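Local structure of Peptide/nickel transport system substrate-binding protein (Listeria monocytogenes serotype 1/2a, 5KZT) at residues N18-A23 against Q228-S233; S22-S27 against T202-T207; T235-Y240 against A500-D505. The protein binds peptides, consistent with a role as the substrate-binding component that delivers them to a membrane transporter for uptake. All blocks are in the same frame, centred on the assembly; numbering follows the deposited sequence.

Contact 1: residues N18-A23 against Q228-S233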
loop_
_atom_site.group_PDB
_atom_site.type_symbol
_atom_site.label_atom_id
_atom_site.label_comp_id
_atom_site.label_asym_id
_atom_site.label_seq_id
_atom_site.Cartn_x
_atom_site.Cartn_y
_atom_site.Cartn_z
ATOM N N ASN A 18 6.049 21.255 -7.682
ATOM C CA ASN A 18 4.585 21.189 -7.858
ATOM C C ASN A 18 4.165 19.819 -8.399
ATOM O O ASN A 18 4.509 19.448 -9.526
ATOM C CB ASN A 18 4.107 22.292 -8.807
ATOM C CG ASN A 18 4.296 23.676 -8.240
ATOM O OD1 ASN A 18 3.908 23.948 -7.114
ATOM N ND2 ASN A 18 4.879 24.560 -9.019
ATOM N N LEU A 19 3.430 19.073 -7.583
ATOM C CA LEU A 19 3.083 17.688 -7.880
ATOM C C LEU A 19 1.579 17.544 -7.917
ATOM O O LEU A 19 0.842 18.453 -7.494
ATOM C CB LEU A 19 3.670 16.754 -6.824
ATOM C CG LEU A 19 5.196 16.697 -6.673
ATOM C CD1 LEU A 19 5.561 15.717 -5.566
ATOM C CD2 LEU A 19 5.893 16.340 -7.979
ATOM N N THR A 20 1.131 16.408 -8.446
ATOM C CA THR A 20 -0.273 16.025 -8.421
ATOM C C THR A 20 -0.448 14.708 -7.675
ATOM O O THR A 20 0.498 13.926 -7.518
ATOM C CB THR A 20 -0.866 15.842 -9.833
ATOM O OG1 THR A 20 -0.327 14.655 -10.422
ATOM C CG2 THR A 20 -0.579 17.025 -10.712
ATOM N N GLU A 21 -1.669 14.466 -7.221
ATOM C CA GLU A 21 -2.057 13.189 -6.629
ATOM C C GLU A 21 -3.433 12.827 -7.202
ATOM O O GLU A 21 -4.175 13.713 -7.593
ATOM C CB GLU A 21 -2.086 13.329 -5.110
ATOM C CG GLU A 21 -2.295 12.045 -4.307
ATOM C CD GLU A 21 -1.311 10.936 -4.644
ATOM O OE1 GLU A 21 -0.311 10.770 -3.906
ATOM O OE2 GLU A 21 -1.565 10.197 -5.626
ATOM N N SER A 22 -3.759 11.536 -7.259
ATOM C CA SER A 22 -4.981 11.069 -7.923
ATOM C C SER A 22 -6.213 10.941 -7.011
ATOM O O SER A 22 -7.293 10.593 -7.483
ATOM C CB SER A 22 -4.699 9.720 -8.578
ATOM O OG SER A 22 -4.166 8.821 -7.620
ATOM N N ALA A 23 -6.053 11.219 -5.719
ATOM C CA ALA A 23 -7.097 10.992 -4.738
ATOM C C ALA A 23 -6.871 11.857 -3.522
ATOM O O ALA A 23 -5.726 12.208 -3.211
ATOM C CB ALA A 23 -7.116 9.531 -4.322
ATOM N N GLN A 228 -1.678 18.999 -5.575
ATOM C CA GLN A 228 -3.104 19.150 -5.897
ATOM C C GLN A 228 -3.653 17.852 -6.463
ATOM O O GLN A 228 -2.963 17.104 -7.158
ATOM C CB GLN A 228 -3.340 20.318 -6.842
ATOM C CG GLN A 228 -2.646 20.196 -8.172
ATOM C CD GLN A 228 -2.870 21.405 -9.050
ATOM O OE1 GLN A 228 -3.993 21.681 -9.470
ATOM N NE2 GLN A 228 -1.800 22.119 -9.353
ATOM N N VAL A 229 -4.911 17.586 -6.159
ATOM C CA VAL A 229 -5.595 16.429 -6.697
ATOM C C VAL A 229 -6.007 16.652 -8.149
ATOM O O VAL A 229 -6.659 17.641 -8.472
ATOM C CB VAL A 229 -6.805 16.056 -5.829
ATOM C CG1 VAL A 229 -7.582 14.906 -6.453
ATOM C CG2 VAL A 229 -6.317 15.689 -4.437
ATOM N N VAL A 230 -5.599 15.737 -9.021
ATOM C CA VAL A 230 -5.957 15.765 -10.455
ATOM C C VAL A 230 -6.329 14.340 -10.816
ATOM O O VAL A 230 -5.584 13.429 -10.515
ATOM C CB VAL A 230 -4.784 16.207 -11.364
ATOM C CG1 VAL A 230 -5.225 16.212 -12.832
ATOM C CG2 VAL A 230 -4.277 17.595 -10.968
ATOM N N GLN A 231 -7.476 14.155 -11.452
ATOM C CA GLN A 231 -8.023 12.817 -11.669
ATOM C C GLN A 231 -8.292 12.498 -13.126
ATOM O O GLN A 231 -9.053 11.564 -13.434
ATOM C CB GLN A 231 -9.302 12.692 -10.870
ATOM C CG GLN A 231 -9.063 12.905 -9.389
ATOM C CD GLN A 231 -10.267 12.528 -8.581
ATOM O OE1 GLN A 231 -11.329 13.125 -8.748
ATOM N NE2 GLN A 231 -10.130 11.506 -7.729
ATOM N N ASP A 232 -7.713 13.295 -14.017
ATOM C CA ASP A 232 -7.747 12.999 -15.428
ATOM C C ASP A 232 -6.493 13.568 -16.096
ATOM O O ASP A 232 -6.026 14.662 -15.763
ATOM C CB ASP A 232 -9.045 13.497 -16.067
ATOM C CG ASP A 232 -9.015 14.964 -16.402
ATOM O OD1 ASP A 232 -9.303 15.761 -15.494
ATOM O OD2 ASP A 232 -8.698 15.313 -17.570
ATOM N N SER A 233 -5.952 12.801 -17.028
ATOM C CA SER A 233 -4.658 13.100 -17.621
ATOM C C SER A 233 -4.657 14.374 -18.453
ATOM O O SER A 233 -3.631 15.035 -18.577
ATOM C CB SER A 233 -4.202 11.915 -18.473
ATOM O OG SER A 233 -3.936 10.807 -17.642
HETATM O O HOH W 1 0.680 21.208 -7.886
#

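Contact 2: residues S22-S27 against T202-T207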
loop_
_atom_site.group_PDB
_atom_site.type_symbol
_atom_site.label_atom_id
_atom_site.label_comp_id
_atom_site.label_asym_id
_atom_site.label_seq_id
_atom_site.Cartn_x
_atom_site.Cartn_y
_atom_site.Cartn_z
ATOM N N SER A 22 -3.759 11.536 -7.259
ATOM C CA SER A 22 -4.981 11.069 -7.923
ATOM C C SER A 22 -6.213 10.941 -7.011
ATOM O O SER A 22 -7.293 10.593 -7.483
ATOM C CB SER A 22 -4.699 9.720 -8.578
ATOM O OG SER A 22 -4.166 8.821 -7.620
ATOM N N ALA A 23 -6.053 11.219 -5.719
ATOM C CA ALA A 23 -7.097 10.992 -4.738
ATOM C C ALA A 23 -6.871 11.857 -3.522
ATOM O O ALA A 23 -5.726 12.208 -3.211
ATOM C CB ALA A 23 -7.116 9.531 -4.322
ATOM N N LEU A 24 -7.972 12.174 -2.843
ATOM C CA LEU A 24 -7.950 12.832 -1.534
ATOM C C LEU A 24 -7.266 11.888 -0.535
ATOM O O LEU A 24 -7.349 10.664 -0.684
ATOM C CB LEU A 24 -9.374 13.133 -1.067
ATOM C CG LEU A 24 -10.044 14.404 -1.594
ATOM C CD1 LEU A 24 -10.125 14.433 -3.101
ATOM C CD2 LEU A 24 -11.435 14.493 -0.988
ATOM N N ILE A 25 -6.614 12.461 0.467
ATOM C CA ILE A 25 -5.922 11.668 1.488
ATOM C C ILE A 25 -6.914 10.883 2.346
ATOM O O ILE A 25 -7.765 11.487 2.985
ATOM C CB ILE A 25 -5.076 12.570 2.413
ATOM C CG1 ILE A 25 -3.988 13.290 1.616
ATOM C CG2 ILE A 25 -4.445 11.758 3.543
ATOM C CD1 ILE A 25 -3.378 14.455 2.376
ATOM N N PRO A 26 -6.806 9.533 2.381
ATOM C CA PRO A 26 -7.741 8.776 3.216
ATOM C C PRO A 26 -7.428 8.859 4.701
ATOM O O PRO A 26 -8.363 8.910 5.521
ATOM C CB PRO A 26 -7.590 7.329 2.699
ATOM C CG PRO A 26 -7.060 7.508 1.315
ATOM C CD PRO A 26 -6.070 8.612 1.506
ATOM N N SER A 27 -6.138 8.896 5.033
ATOM C CA SER A 27 -5.687 8.983 6.425
ATOM C C SER A 27 -4.287 9.532 6.455
ATOM O O SER A 27 -3.471 9.172 5.614
ATOM C CB SER A 27 -5.678 7.599 7.078
ATOM O OG SER A 27 -5.095 7.623 8.372
ATOM N N THR A 202 -10.207 17.161 4.156
ATOM C CA THR A 202 -11.106 16.759 3.080
ATOM C C THR A 202 -10.958 17.579 1.801
ATOM O O THR A 202 -11.814 17.485 0.934
ATOM C CB THR A 202 -12.567 16.828 3.568
ATOM O OG1 THR A 202 -12.884 18.168 3.980
ATOM C CG2 THR A 202 -12.792 15.883 4.739
ATOM N N ASN A 203 -9.860 18.318 1.653
ATOM C CA ASN A 203 -9.670 19.207 0.513
ATOM C C ASN A 203 -8.694 18.633 -0.502
ATOM O O ASN A 203 -8.038 17.612 -0.258
ATOM C CB ASN A 203 -9.269 20.631 0.953
ATOM C CG ASN A 203 -7.913 20.684 1.625
ATOM O OD1 ASN A 203 -7.580 19.808 2.418
ATOM N ND2 ASN A 203 -7.142 21.737 1.350
ATOM N N LYS A 204 -8.608 19.307 -1.646
ATOM C CA LYS A 204 -7.901 18.798 -2.817
ATOM C C LYS A 204 -6.494 19.355 -3.009
ATOM O O LYS A 204 -5.892 19.149 -4.066
ATOM C CB LYS A 204 -8.739 19.070 -4.059
ATOM C CG LYS A 204 -10.125 18.457 -3.986
ATOM C CD LYS A 204 -10.805 18.448 -5.340
ATOM C CE LYS A 204 -11.019 19.856 -5.877
ATOM N NZ LYS A 204 -11.646 19.821 -7.244
ATOM N N LYS A 205 -5.972 20.040 -1.985
ATOM C CA LYS A 205 -4.632 20.591 -1.990
ATOM C C LYS A 205 -3.995 20.391 -0.629
ATOM O O LYS A 205 -4.681 20.308 0.397
ATOM C CB LYS A 205 -4.674 22.079 -2.359
ATOM C CG LYS A 205 -5.170 22.271 -3.772
ATOM C CD LYS A 205 -5.053 23.679 -4.327
ATOM C CE LYS A 205 -5.883 23.774 -5.599
ATOM N NZ LYS A 205 -5.151 24.476 -6.662
ATOM N N TRP A 206 -2.685 20.252 -0.633
ATOM C CA TRP A 206 -1.905 20.272 0.582
ATOM C C TRP A 206 -0.472 20.602 0.218
ATOM O O TRP A 206 -0.101 20.577 -0.965
ATOM C CB TRP A 206 -1.992 18.943 1.344
ATOM C CG TRP A 206 -1.648 17.719 0.556
ATOM C CD1 TRP A 206 -0.421 17.149 0.433
ATOM C CD2 TRP A 206 -2.552 16.881 -0.192
ATOM N NE1 TRP A 206 -0.493 16.030 -0.346
ATOM C CE2 TRP A 206 -1.788 15.835 -0.739
ATOM C CE3 TRP A 206 -3.926 16.912 -0.436
ATOM C CZ2 TRP A 206 -2.346 14.823 -1.529
ATOM C CZ3 TRP A 206 -4.491 15.907 -1.215
ATOM C CH2 TRP A 206 -3.696 14.877 -1.762
ATOM N N THR A 207 0.321 20.904 1.249
ATOM C CA THR A 207 1.641 21.497 1.089
ATOM C C THR A 207 2.644 20.881 2.055
ATOM O O THR A 207 2.320 20.642 3.212
ATOM C CB THR A 207 1.582 23.011 1.369
ATOM O OG1 THR A 207 0.465 23.563 0.686
ATOM C CG2 THR A 207 2.836 23.720 0.911
HETATM O O HOH W 2 -7.410 15.243 1.207
#

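Contact 3: residues T235-Y240 against A500-D505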
loop_
_atom_site.group_PDB
_atom_site.type_symbol
_atom_site.label_atom_id
_atom_site.label_comp_id
_atom_site.label_asym_id
_atom_site.label_seq_id
_atom_site.Cartn_x
_atom_site.Cartn_y
_atom_site.Cartn_z
ATOM N N THR A 235 -6.352 17.207 -17.834
ATOM C CA THR A 235 -6.194 18.320 -16.924
ATOM C C THR A 235 -4.727 18.408 -16.481
ATOM O O THR A 235 -4.123 19.479 -16.545
ATOM C CB THR A 235 -7.128 18.165 -15.713
ATOM O OG1 THR A 235 -8.485 18.150 -16.172
ATOM C CG2 THR A 235 -6.936 19.287 -14.712
ATOM N N GLY A 236 -4.174 17.267 -16.065
ATOM C CA GLY A 236 -2.769 17.162 -15.654
ATOM C C GLY A 236 -1.806 17.648 -16.724
ATOM O O GLY A 236 -0.888 18.421 -16.449
ATOM N N LEU A 237 -2.033 17.206 -17.951
ATOM C CA LEU A 237 -1.168 17.566 -19.074
ATOM C C LEU A 237 -1.181 19.076 -19.366
ATOM O O LEU A 237 -0.126 19.683 -19.581
ATOM C CB LEU A 237 -1.559 16.756 -20.320
ATOM C CG LEU A 237 -0.584 16.735 -21.492
ATOM C CD1 LEU A 237 0.840 16.411 -21.040
ATOM C CD2 LEU A 237 -1.066 15.716 -22.513
ATOM N N ASN A 238 -2.367 19.683 -19.357
ATOM C CA ASN A 238 -2.471 21.122 -19.535
ATOM C C ASN A 238 -1.712 21.897 -18.439
ATOM O O ASN A 238 -1.080 22.911 -18.710
ATOM C CB ASN A 238 -3.932 21.548 -19.571
ATOM C CG ASN A 238 -4.087 23.041 -19.632
ATOM O OD1 ASN A 238 -3.758 23.658 -20.642
ATOM N ND2 ASN A 238 -4.548 23.640 -18.548
ATOM N N LEU A 239 -1.789 21.414 -17.201
ATOM C CA LEU A 239 -1.084 22.051 -16.089
ATOM C C LEU A 239 0.443 21.916 -16.266
ATOM O O LEU A 239 1.190 22.871 -16.024
ATOM C CB LEU A 239 -1.541 21.455 -14.762
ATOM C CG LEU A 239 -2.972 21.774 -14.311
ATOM C CD1 LEU A 239 -3.318 20.963 -13.078
ATOM C CD2 LEU A 239 -3.157 23.263 -14.026
ATOM N N TYR A 240 0.883 20.750 -16.727
ATOM C CA TYR A 240 2.288 20.498 -17.035
ATOM C C TYR A 240 2.797 21.414 -18.169
ATOM O O TYR A 240 3.876 21.974 -18.068
ATOM C CB TYR A 240 2.473 19.033 -17.409
ATOM C CG TYR A 240 3.897 18.601 -17.685
ATOM C CD1 TYR A 240 4.449 18.696 -18.957
ATOM C CD2 TYR A 240 4.686 18.057 -16.667
ATOM C CE1 TYR A 240 5.753 18.287 -19.213
ATOM C CE2 TYR A 240 5.993 17.645 -16.914
ATOM C CZ TYR A 240 6.519 17.778 -18.182
ATOM O OH TYR A 240 7.796 17.335 -18.403
ATOM N N ALA A 500 3.019 5.791 -15.806
ATOM C CA ALA A 500 3.696 6.668 -16.776
ATOM C C ALA A 500 3.471 8.123 -16.394
ATOM O O ALA A 500 2.396 8.495 -15.913
ATOM C CB ALA A 500 3.194 6.409 -18.181
ATOM N N TYR A 501 4.486 8.937 -16.652
ATOM C CA TYR A 501 4.479 10.359 -16.338
ATOM C C TYR A 501 5.203 11.132 -17.417
ATOM O O TYR A 501 6.065 10.584 -18.116
ATOM C CB TYR A 501 5.237 10.671 -15.044
ATOM C CG TYR A 501 4.758 10.021 -13.768
ATOM C CD1 TYR A 501 5.211 8.768 -13.397
ATOM C CD2 TYR A 501 3.907 10.699 -12.902
ATOM C CE1 TYR A 501 4.800 8.169 -12.204
ATOM C CE2 TYR A 501 3.481 10.121 -11.709
ATOM C CZ TYR A 501 3.941 8.859 -11.360
ATOM O OH TYR A 501 3.529 8.289 -10.180
ATOM N N LEU A 502 4.849 12.406 -17.551
ATOM C CA LEU A 502 5.805 13.385 -18.031
ATOM C C LEU A 502 6.441 13.966 -16.790
ATOM O O LEU A 502 5.741 14.240 -15.812
ATOM C CB LEU A 502 5.153 14.484 -18.858
ATOM C CG LEU A 502 4.604 14.131 -20.236
ATOM C CD1 LEU A 502 4.266 15.419 -20.978
ATOM C CD2 LEU A 502 5.578 13.299 -21.061
ATOM N N GLN A 503 7.766 14.131 -16.819
ATOM C CA GLN A 503 8.525 14.633 -15.683
ATOM C C GLN A 503 9.526 15.660 -16.158
ATOM O O GLN A 503 10.355 15.337 -16.994
ATOM C CB GLN A 503 9.272 13.480 -15.016
ATOM C CG GLN A 503 10.013 13.871 -13.747
ATOM C CD GLN A 503 10.661 12.671 -13.070
ATOM O OE1 GLN A 503 9.978 11.748 -12.632
ATOM N NE2 GLN A 503 11.986 12.677 -13.000
ATOM N N LYS A 504 9.480 16.879 -15.614
ATOM C CA LYS A 504 10.406 17.924 -16.070
ATOM C C LYS A 504 11.852 17.502 -15.834
ATOM O O LYS A 504 12.178 16.928 -14.784
ATOM C CB LYS A 504 10.192 19.250 -15.356
ATOM C CG LYS A 504 8.829 19.869 -15.552
ATOM C CD LYS A 504 8.626 20.526 -16.888
ATOM C CE LYS A 504 7.247 21.177 -16.824
ATOM N NZ LYS A 504 6.839 21.725 -18.113
ATOM N N ASP A 505 12.723 17.817 -16.789
ATOM C CA ASP A 505 14.133 17.441 -16.672
ATOM C C ASP A 505 14.875 18.040 -15.458
ATOM O O ASP A 505 15.872 17.477 -15.015
ATOM C CB ASP A 505 14.915 17.728 -17.980
ATOM C CG ASP A 505 14.921 19.206 -18.390
ATOM O OD1 ASP A 505 14.442 20.093 -17.650
ATOM O OD2 ASP A 505 15.424 19.479 -19.501
#

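Contact 1: residues N18-A23 against Q228-S233
Backbone bonds carry most of the joint between Leu19, Glu21 and the strand ending at Gln228 and Val229. Gln228 N donates to Leu19 O over 3.2 Å and Glu21 N to Gln228 O over 2.9 Å, so the two peptides of Gln228 are held by residues on either side of Thr20. The third bond runs from Val230 N to Glu21 O at 2.9 Å. Alpha hydrogens fill in between: Val229 CA sits 3.2 Å from the same Glu21 O. Leu19 O has a second partner, a water that donates to it and accepts from Gln228 NE2.

This is a parallel pairing of strand 16-21, an outermost strand of a four-strand mixed sheet, with strand 224-229, in a solute-binding protein of the OppA type. Thr20 and Gln228 put their side chains on one face, where Leu239 of helix 233-241 packs on Gln228. Glu21 and Val229 share the other face, where Trp206 of strand 205-210 in the same sheet packs against both.

Side-chain polar bonds take over where the pairing ends. Gln231 NE2 donates to Ser22 O at 3.0 Å, with the oxygen in its amide plane (7° out), and a weak bond to Asp375 uses the same nitrogen. Glu21 bends at chi2 (54°), and Glu21 OE2 takes Ser22 N at 3.0 Å through its anti lone pair, a local bond at the point where the chain leaves the strand.

Side-chain packing is slight. Thr20 CG2 meets Val230 CG2 at 3.8 Å, the side chains crossing obliquely, and the Val229 CG2 methyl lies against the carbonyl oxygen Ala23 O at 3.7 Å.

Contact 2: residues S22-S27 against T202-T207
Asn203 O and Ile25 N are joined through a single water, which donates to the carbonyl at 2.9 Å and accepts from the amide at 3.0 Å; no direct hydrogen bond links the two segments. The Asn203 side chain is engaged within its own loop, its OD1 taking Thr200 N and its ND2 giving to Asp198 O.

Beside the water, Ile25 and Trp206 reach toward each other tip to tip. Ile25 CD1 stands over the centre of the six-membered ring of Trp206, 3.6 Å from its centroid and 12° off the normal, a CH-pi contact, while Ile25 CG1 lies 3.7 Å from Trp206 CH2. Trp206 CG sits between its backbone N and carbonyl carbon (chi1 54°), and the ring extends from there. Ala23 O comes in the ring plane to the edge, 3.7 Å from Trp206 CH2. Farther out, Leu24 CD2 lies 3.6 Å from Thr202 O and Leu24 CD1 touches Lys204 CG at 4.1 Å.

The loop between strand 16-21 and helix 36-45 is thus laid on residues 202-204 and, through Trp206, on the start of strand 205-210. Its hold probably rests on van der Waals packing by Ile25 and Leu24, with one bridging water; Ala23 O, buried without a hydrogen-bond partner, gets at most weak compensation from the indole edge.

Contact 3: residues T235-Y240 against A500-D505
Helix 233-241 packs here on the end of strand 491-503, the long strand that pairs with 247-250, 264-277 and 316-317 in the large mixed sheet of this OppA-type binding protein. The short segments run nearly parallel, 17° between their directions, with axes 10.3 Å apart. Tyr240, near the C-terminal end of the helix, bridges that gap: its ring crosses to the strand and is sandwiched there.

Lys504 covers one face. Its chain and the tyrosine slide past each other in opposite directions, so Lys504 CD touches the phenol end, 3.6 Å from Tyr240 OH, while the ammonium doubles back toward the helix. The bend is at chi2 (-76°), which swings CD round to the ring. Lys504 CE lies over the ring toward its rim, and Lys504 NZ sits 3.9 Å from the Tyr240 centroid and 16° off the normal, a cation-pi contact. Lys504 NZ also donates to Tyr240 O at 3.0 Å and forms a salt bridge with Asp243. Placed at a carbonyl of the last turn, this ammonium is probably also favoured by the helix dipole.

Leu502 takes the opposite face, its side chain at about a right angle to that of the tyrosine. Leu502 CB makes a CH-pi contact 3.8 Å from the Tyr240 centroid, and Leu502 CD1 reaches Tyr240 CE1 at 3.7 Å. At the ring's far end, Tyr240 OH rests against the Gln503 carbonyl carbon and bonds weakly to Asp263 OD2. One turn back along the helix, Leu237 CD1 meets Leu502 CD1 methyl to methyl at 3.6 Å.

Contacts 1 and 2 share Ser22 and Ala23, and their centres lie 9 Å apart. They meet through the sheet: Val229 N probably donates to Lys204 O at 2.8 Å, and Val229 CG2 packs 3.7 Å from Trp206 CZ3. Contact 3 follows contact 1 along the chain, since strand 224-229 is followed, after a short connection, by helix 233-241; Asp232 caps the start of that helix, and Val230 CG1 lies 3.6 Å from Gly236 N. Contacts 2 and 3 do not touch, with nearest atoms about 8 Å apart. The bound peptide comes to the shared end of contacts 1 and 2, where one of its polar side chains packs on Ser22.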